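Local coordinates for trypsin-resistant surface T6 protein (Streptococcus pyogenes serotype M6, PDB 4P0D) that probably forms the shaft of the cell-wall-attached pili of this bacterium as their backbone pilin, a sortase substrate built of Ig-like domains, at residues 208-213 with 258-263; 370-375 with 388-393; 61-66 with 97-102. The protein carries 1 engineered substitution. One frame throughout, in Å; residues are numbered along the deposited sequence.

Interaction 1: residues 208-213 with 258-263; sequences SLTVEW and NISYKA
Two neighbouring antiparallel strands of the CnaB-like middle domain pair here, Thr-210 with Ser-260 and Glu-212 with Asn-258 as hydrogen-bonded pairs and Val-211 with Ile-259 as the non-hydrogen-bonded pair between them. Four nearly straight backbone bonds close the two rings, among them Thr-210 N to Ser-260 O at 2.8 Å and Asn-258 N to Glu-212 O at 2.7 Å. On the buried face CD1 of Leu-209 lies 3.6 Å from CG2 of Ile-259, the two side chains crossing at a slant, and Leu-209 CD1 also reaches ring atom CD1 of Tyr-261 at 3.9 Å. Leu-245 and Phe-247 of strand 242-247 cover Ile-259 on this side, and the hydroxyl of Tyr-261 bonds to Asp-196. On the other face a water bonds to Thr-210 OG1, donates to Asn-258 O and reaches Ser-260 OG weakly. At the corner of the chain Ser-208 turns OG between its own N and carbonyl carbon (chi1 71°), where it accepts from Lys-262 N at 2.9 Å while also bonding to Asn-205 O. Glu-212 is modelled in two conformers; in the one described here its chain bends at chi2 (-98°) alongside Asn-258, and OE2 bonds to Gly-215 N. In this conformer Asn-258 ND2 donates to Glu-212 OE1 at 2.7 Å, almost straight, meeting the syn side of the carboxylate 32° out of its plane.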
# COMPACT_ATOMS: atom_id res chain seq x y z
N SER A 208 -10.34 -11.04 -7.96
CA SER A 208 -8.97 -11.42 -8.31
C SER A 208 -8.08 -11.64 -7.09
O SER A 208 -6.98 -12.08 -7.24
CB SER A 208 -8.32 -10.37 -9.20
OG SER A 208 -8.02 -9.19 -8.46
N LEU A 209 -8.55 -11.30 -5.90
CA LEU A 209 -7.71 -11.34 -4.69
C LEU A 209 -7.30 -12.77 -4.37
O LEU A 209 -8.14 -13.66 -4.26
CB LEU A 209 -8.44 -10.72 -3.49
CG LEU A 209 -7.71 -10.60 -2.14
CD1 LEU A 209 -6.55 -9.62 -2.24
CD2 LEU A 209 -8.69 -10.16 -1.05
N THR A 210 -6.00 -12.99 -4.25
CA THR A 210 -5.51 -14.30 -3.88
C THR A 210 -4.55 -14.17 -2.72
O THR A 210 -3.94 -13.13 -2.49
CB THR A 210 -4.81 -15.00 -5.06
OG1 THR A 210 -3.53 -14.40 -5.29
CG2 THR A 210 -5.63 -14.89 -6.32
N VAL A 211 -4.42 -15.25 -1.98
CA VAL A 211 -3.54 -15.29 -0.83
C VAL A 211 -2.81 -16.63 -0.91
O VAL A 211 -3.45 -17.67 -1.05
CB VAL A 211 -4.35 -15.18 0.48
CG1 VAL A 211 -3.48 -15.44 1.68
CG2 VAL A 211 -5.03 -13.83 0.62
N GLU A 212 -1.48 -16.60 -0.86
CA GLU A 212 -0.66 -17.80 -0.74
C GLU A 212 -0.04 -17.77 0.65
O GLU A 212 0.34 -16.71 1.15
CB GLU A 212 0.43 -17.87 -1.83
CG GLU A 212 1.52 -18.94 -1.63
CD GLU A 212 2.81 -18.40 -1.01
OE1 GLU A 212 3.39 -17.47 -1.63
OE2 GLU A 212 3.27 -18.90 0.07
N TRP A 213 0.02 -18.92 1.29
CA TRP A 213 0.60 -19.06 2.62
C TRP A 213 1.17 -20.48 2.71
O TRP A 213 0.51 -21.45 2.34
CB TRP A 213 -0.45 -18.83 3.69
CG TRP A 213 0.04 -19.05 5.11
CD1 TRP A 213 0.87 -18.25 5.83
CD2 TRP A 213 -0.31 -20.13 5.96
NE1 TRP A 213 1.08 -18.78 7.08
CE2 TRP A 213 0.35 -19.93 7.19
CE3 TRP A 213 -1.13 -21.24 5.81
CZ2 TRP A 213 0.22 -20.82 8.26
CZ3 TRP A 213 -1.25 -22.12 6.86
CH2 TRP A 213 -0.59 -21.90 8.07
N ASN A 258 1.38 -14.21 1.20
CA ASN A 258 1.68 -13.37 0.05
C ASN A 258 0.34 -13.08 -0.65
O ASN A 258 -0.44 -13.99 -0.90
CB ASN A 258 2.67 -14.09 -0.87
CG ASN A 258 4.03 -14.29 -0.20
OD1 ASN A 258 4.57 -13.38 0.45
ND2 ASN A 258 4.58 -15.49 -0.33
N ILE A 259 0.06 -11.79 -0.89
CA ILE A 259 -1.24 -11.36 -1.37
C ILE A 259 -1.08 -10.85 -2.80
O ILE A 259 -0.16 -10.09 -3.09
CB ILE A 259 -1.81 -10.23 -0.46
CG1 ILE A 259 -1.89 -10.69 1.00
CG2 ILE A 259 -3.18 -9.75 -0.94
CD1 ILE A 259 -2.50 -9.65 1.91
N SER A 260 -1.99 -11.25 -3.69
CA SER A 260 -2.01 -10.74 -5.05
C SER A 260 -3.41 -10.25 -5.42
O SER A 260 -4.41 -10.72 -4.87
CB SER A 260 -1.52 -11.80 -6.02
OG SER A 260 -0.17 -12.02 -5.73
N TYR A 261 -3.46 -9.28 -6.32
CA TYR A 261 -4.73 -8.78 -6.83
C TYR A 261 -4.52 -7.96 -8.10
O TYR A 261 -3.41 -7.58 -8.43
CB TYR A 261 -5.47 -7.96 -5.77
CG TYR A 261 -4.61 -6.99 -5.01
CD1 TYR A 261 -3.85 -7.40 -3.91
CD2 TYR A 261 -4.55 -5.64 -5.37
CE1 TYR A 261 -3.06 -6.50 -3.20
CE2 TYR A 261 -3.77 -4.74 -4.68
CZ TYR A 261 -3.04 -5.16 -3.59
OH TYR A 261 -2.28 -4.23 -2.91
N LYS A 262 -5.61 -7.70 -8.80
CA LYS A 262 -5.54 -7.02 -10.07
C LYS A 262 -6.43 -5.82 -10.11
O LYS A 262 -7.43 -5.78 -9.40
CB LYS A 262 -5.99 -7.97 -11.17
CG LYS A 262 -5.02 -9.10 -11.44
CD LYS A 262 -5.67 -9.97 -12.49
CE LYS A 262 -4.80 -11.12 -12.94
NZ LYS A 262 -5.62 -11.86 -13.96
N ALA A 263 -6.09 -4.87 -10.96
CA ALA A 263 -6.97 -3.79 -11.30
C ALA A 263 -6.84 -3.45 -12.78
O ALA A 263 -5.83 -3.75 -13.40
CB ALA A 263 -6.71 -2.59 -10.42
O HOH W 1 -1.07 -14.44 -3.78

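Interaction 2: residues 370-375 with 388-393; sequences YKIKEL and YEITAN
Tyr-370, Ile-372 and Tyr-388 bury the most surface where strands 370-374 and 388-392 run antiparallel, and with Ile-390 they point to one face of the sheet. Tyr-370 pairs with Ile-390: its N donates to Ile-390 O at 2.8 Å, nearly in line with the carbonyl bond, while the returning bond from Ile-390 N to Tyr-370 O is longer at 3.1 Å, its donor tilted from the carbonyl plane. CG of Tyr-370 stands anti to the carbonyl carbon (chi1 -60°), and the ring beyond it brings CE1 to 4.1 Å from CB of Ala-392. CB of Tyr-370 meets CG2 of Ile-390, and the Tyr-370 hydroxyl bonds to Ser-366 O. Ile-372 faces Tyr-388 in the next hydrogen-bonded pair, where Tyr-388 N donates to Ile-372 O at 2.8 Å in an almost straight bond. That same oxygen lies near the plane of the Tyr-388 ring, at its edge, 4.0 Å from Tyr-388 CD1. The Tyr-388 hydroxyl is bonded to Asn-384. CD1 of Ile-372 slants across to CG2 of Ile-390, 4.2 Å away. Ile-321 and Phe-323 of strand 320-327 and Val-471 and Ile-477 of strand 470-479 pack against the face that carries these four residues. On the reverse face Lys-371 and Glu-389 lie side by side, but Lys-371 NZ and Glu-389 OE2 stay 6.0 Å apart; NZ makes a weak bond to Thr-344 O. This is a beta hairpin at the border of a four-stranded antiparallel sheet, with 388-392 an outermost strand within this chain, in a prealbumin-like domain.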
# COMPACT_ATOMS: atom_id res chain seq x y z
N TYR A 370 3.74 5.05 -31.60
CA TYR A 370 2.37 4.99 -32.12
C TYR A 370 2.29 5.55 -33.53
O TYR A 370 3.23 6.17 -34.02
CB TYR A 370 1.40 5.72 -31.18
CG TYR A 370 1.41 5.11 -29.82
CD1 TYR A 370 2.38 5.47 -28.88
CD2 TYR A 370 0.50 4.11 -29.48
CE1 TYR A 370 2.42 4.88 -27.63
CE2 TYR A 370 0.52 3.52 -28.23
CZ TYR A 370 1.49 3.90 -27.32
OH TYR A 370 1.52 3.31 -26.08
N LYS A 371 1.16 5.30 -34.17
CA LYS A 371 0.93 5.70 -35.54
C LYS A 371 -0.41 6.41 -35.66
O LYS A 371 -1.41 5.99 -35.07
CB LYS A 371 0.99 4.48 -36.46
CG LYS A 371 2.40 3.89 -36.54
CD LYS A 371 2.50 2.74 -37.53
CE LYS A 371 2.02 1.44 -36.93
NZ LYS A 371 2.56 0.27 -37.68
N ILE A 372 -0.40 7.49 -36.43
CA ILE A 372 -1.57 8.31 -36.63
C ILE A 372 -1.82 8.25 -38.10
O ILE A 372 -0.91 8.52 -38.89
CB ILE A 372 -1.33 9.77 -36.22
CG1 ILE A 372 -0.97 9.82 -34.73
CG2 ILE A 372 -2.56 10.61 -36.55
CD1 ILE A 372 -0.29 11.10 -34.30
N LYS A 373 -3.03 7.87 -38.47
CA LYS A 373 -3.40 7.69 -39.87
C LYS A 373 -4.82 8.16 -40.09
O LYS A 373 -5.71 7.83 -39.30
CB LYS A 373 -3.23 6.23 -40.28
N GLU A 374 -5.04 8.94 -41.14
CA GLU A 374 -6.35 9.53 -41.38
C GLU A 374 -7.34 8.50 -41.91
O GLU A 374 -7.01 7.67 -42.74
CB GLU A 374 -6.24 10.71 -42.37
CG GLU A 374 -7.49 11.58 -42.41
CD GLU A 374 -7.23 12.96 -43.00
OE1 GLU A 374 -6.56 13.04 -44.04
OE2 GLU A 374 -7.73 13.96 -42.44
N LEU A 375 -8.55 8.54 -41.36
CA LEU A 375 -9.67 7.71 -41.80
C LEU A 375 -10.61 8.49 -42.70
O LEU A 375 -11.17 7.93 -43.65
CB LEU A 375 -10.44 7.17 -40.59
CG LEU A 375 -9.61 6.37 -39.59
CD1 LEU A 375 -10.50 5.96 -38.44
CD2 LEU A 375 -8.96 5.17 -40.25
N TYR A 388 1.74 8.83 -39.78
CA TYR A 388 2.60 9.70 -38.96
C TYR A 388 2.96 8.99 -37.68
O TYR A 388 2.08 8.58 -36.92
CB TYR A 388 1.91 11.05 -38.70
CG TYR A 388 1.74 11.83 -39.98
CD1 TYR A 388 0.66 11.59 -40.82
CD2 TYR A 388 2.70 12.74 -40.40
CE1 TYR A 388 0.53 12.26 -42.02
CE2 TYR A 388 2.58 13.42 -41.60
CZ TYR A 388 1.49 13.18 -42.41
OH TYR A 388 1.35 13.85 -43.61
N GLU A 389 4.26 8.84 -37.44
CA GLU A 389 4.74 8.19 -36.24
C GLU A 389 5.01 9.21 -35.14
O GLU A 389 5.30 10.38 -35.39
CB GLU A 389 5.96 7.34 -36.56
CG GLU A 389 5.65 6.27 -37.60
CD GLU A 389 6.81 5.34 -37.90
OE1 GLU A 389 7.87 5.49 -37.26
OE2 GLU A 389 6.64 4.47 -38.78
N ILE A 390 4.87 8.75 -33.90
CA ILE A 390 5.13 9.56 -32.74
C ILE A 390 5.51 8.64 -31.59
O ILE A 390 4.94 7.54 -31.43
CB ILE A 390 3.90 10.42 -32.38
CG1 ILE A 390 4.29 11.53 -31.39
CG2 ILE A 390 2.75 9.56 -31.89
CD1 ILE A 390 3.16 12.51 -31.11
N THR A 391 6.52 9.07 -30.83
CA THR A 391 7.02 8.33 -29.69
C THR A 391 6.49 9.02 -28.45
O THR A 391 6.63 10.25 -28.31
CB THR A 391 8.56 8.30 -29.69
OG1 THR A 391 9.02 7.61 -30.86
CG2 THR A 391 9.11 7.60 -28.47
N ALA A 392 5.87 8.25 -27.56
CA ALA A 392 5.33 8.78 -26.31
C ALA A 392 6.13 8.28 -25.12
O ALA A 392 6.34 7.07 -24.97
CB ALA A 392 3.87 8.38 -26.16
N ASN A 393 6.58 9.20 -24.28
CA ASN A 393 7.22 8.88 -23.00
C ASN A 393 7.32 10.11 -22.09
O ASN A 393 6.89 11.21 -22.45
CB ASN A 393 8.61 8.26 -23.24
CG ASN A 393 9.50 9.13 -24.10
OD1 ASN A 393 9.64 10.32 -23.86
ND2 ASN A 393 10.09 8.54 -25.12

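Interaction 3: residues 61-66 with 97-102; sequences TIANGI and IALLTG
Ile-97 meets both Ile-62 and Ile-66 at a slant, so that its side chain engages residues one turn apart on helix 61-66. Its CG1 branch, anti to the carbonyl carbon (chi1 -66°), comes to 3.8 Å from CG2 of Ile-62, while CB of Ile-97 is approached by CD1 at the end of the Ile-66 chain, 4.2 Å away. The other branch of Ile-97, CG2, faces CB of Ala-63 at 4.4 Å. Leu-99, two residues further along the strand and also directed at the helix, brings CD2 to 4.0 Å from the same Ala-63 CB, which thus touches two strand residues that point to the same side. The contact is helix-on-sheet packing in the T6 antigen Ig-like domain: helix 56-68 lies over one face of the sheet containing strand 94-101, and the axes of helix segment 61-66 and strand segment 97-101 make an angle of 73° at a closest approach of 9.6 Å. All five touching residues are buried, and the contact between them is wholly apolar. Tyr-24 of strand 20-31 adds to the layer by touching Ile-66 and Leu-99, and Ile-59, nearer the start of the helix, also reaches Ile-97. From strand 108-116, Leu-113 touches Ile-97 and Pro-111 touches Leu-99. Within the helix, Ile-66 N bonds to Ile-62 O at 2.9 Å, one of the helical bonds of this turn.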
# COMPACT_ATOMS: atom_id res chain seq x y z
N THR A 61 1.49 -11.48 30.81
CA THR A 61 0.25 -11.41 31.60
C THR A 61 0.22 -10.20 32.56
O THR A 61 -0.79 -9.50 32.65
CB THR A 61 0.05 -12.72 32.37
OG1 THR A 61 -0.04 -13.78 31.41
CG2 THR A 61 -1.24 -12.70 33.22
N ILE A 62 1.33 -9.95 33.25
CA ILE A 62 1.41 -8.83 34.19
C ILE A 62 1.28 -7.53 33.43
O ILE A 62 0.54 -6.63 33.84
CB ILE A 62 2.75 -8.86 34.98
CG1 ILE A 62 2.79 -10.09 35.89
CG2 ILE A 62 2.93 -7.59 35.79
CD1 ILE A 62 4.16 -10.68 36.12
N ALA A 63 1.98 -7.43 32.31
CA ALA A 63 1.93 -6.22 31.46
C ALA A 63 0.51 -5.96 30.99
O ALA A 63 0.04 -4.82 31.02
CB ALA A 63 2.88 -6.35 30.27
N ASN A 64 -0.18 -7.02 30.55
CA ASN A 64 -1.60 -6.90 30.18
C ASN A 64 -2.38 -6.24 31.32
O ASN A 64 -3.15 -5.30 31.11
CB ASN A 64 -2.20 -8.27 29.82
CG ASN A 64 -1.59 -8.88 28.56
OD1 ASN A 64 -0.94 -8.19 27.76
ND2 ASN A 64 -1.77 -10.17 28.40
N GLY A 65 -2.15 -6.71 32.54
CA GLY A 65 -2.88 -6.24 33.73
C GLY A 65 -2.58 -4.81 34.06
O GLY A 65 -3.46 -4.06 34.48
N ILE A 66 -1.32 -4.41 33.88
CA ILE A 66 -0.91 -3.04 34.09
C ILE A 66 -1.63 -2.11 33.13
O ILE A 66 -2.10 -1.03 33.51
CB ILE A 66 0.62 -2.89 33.94
CG1 ILE A 66 1.31 -3.57 35.12
CG2 ILE A 66 1.02 -1.43 33.83
CD1 ILE A 66 2.82 -3.55 35.10
N ILE A 97 8.38 -4.13 35.76
CA ILE A 97 8.15 -4.44 34.35
C ILE A 97 8.50 -3.19 33.58
O ILE A 97 8.00 -2.12 33.89
CB ILE A 97 6.67 -4.79 34.10
CG1 ILE A 97 6.29 -6.08 34.83
CG2 ILE A 97 6.39 -4.92 32.60
CD1 ILE A 97 7.11 -7.29 34.44
N ALA A 98 9.36 -3.33 32.56
CA ALA A 98 9.64 -2.22 31.67
C ALA A 98 8.89 -2.43 30.36
O ALA A 98 8.91 -3.52 29.80
CB ALA A 98 11.14 -2.11 31.43
N LEU A 99 8.19 -1.39 29.91
CA LEU A 99 7.59 -1.34 28.58
C LEU A 99 8.26 -0.26 27.72
O LEU A 99 8.41 0.91 28.14
CB LEU A 99 6.08 -1.10 28.63
CG LEU A 99 5.26 -2.16 29.40
CD1 LEU A 99 3.79 -1.75 29.43
CD2 LEU A 99 5.42 -3.56 28.81
N LEU A 100 8.64 -0.66 26.50
CA LEU A 100 9.21 0.25 25.51
C LEU A 100 8.16 0.46 24.41
O LEU A 100 7.75 -0.50 23.73
CB LEU A 100 10.50 -0.34 24.93
CG LEU A 100 11.66 -0.56 25.92
CD1 LEU A 100 11.63 -1.96 26.53
CD2 LEU A 100 13.00 -0.36 25.22
N THR A 101 7.71 1.71 24.26
CA THR A 101 6.57 2.05 23.39
C THR A 101 6.93 3.21 22.49
O THR A 101 7.93 3.89 22.72
CB THR A 101 5.34 2.50 24.20
OG1 THR A 101 5.71 3.56 25.08
CG2 THR A 101 4.77 1.38 25.00
N GLY A 102 6.14 3.39 21.44
CA GLY A 102 6.25 4.54 20.55
C GLY A 102 7.55 4.74 19.77
O GLY A 102 7.86 5.86 19.41

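Along the chain the contacts come in series, interaction 3 first, then interaction 1, then interaction 2, each in a different domain: the T6 Ig-like, the CnaB-like and the prealbumin-like. Centres of interactions 1 and 3 are about 36 Å apart and those of 1 and 2 about 37 Å, whereas interactions 2 and 3 have centres about 66 Å apart, on opposite sides of the chain's centre. None touches another; even interactions 1 and 2 have nearest atoms about 16 Å apart. Two are strand pairings and the third packs a helix on a strand. Each therefore lies in a different part of an elongated three-domain subunit, consistent with a backbone pilin.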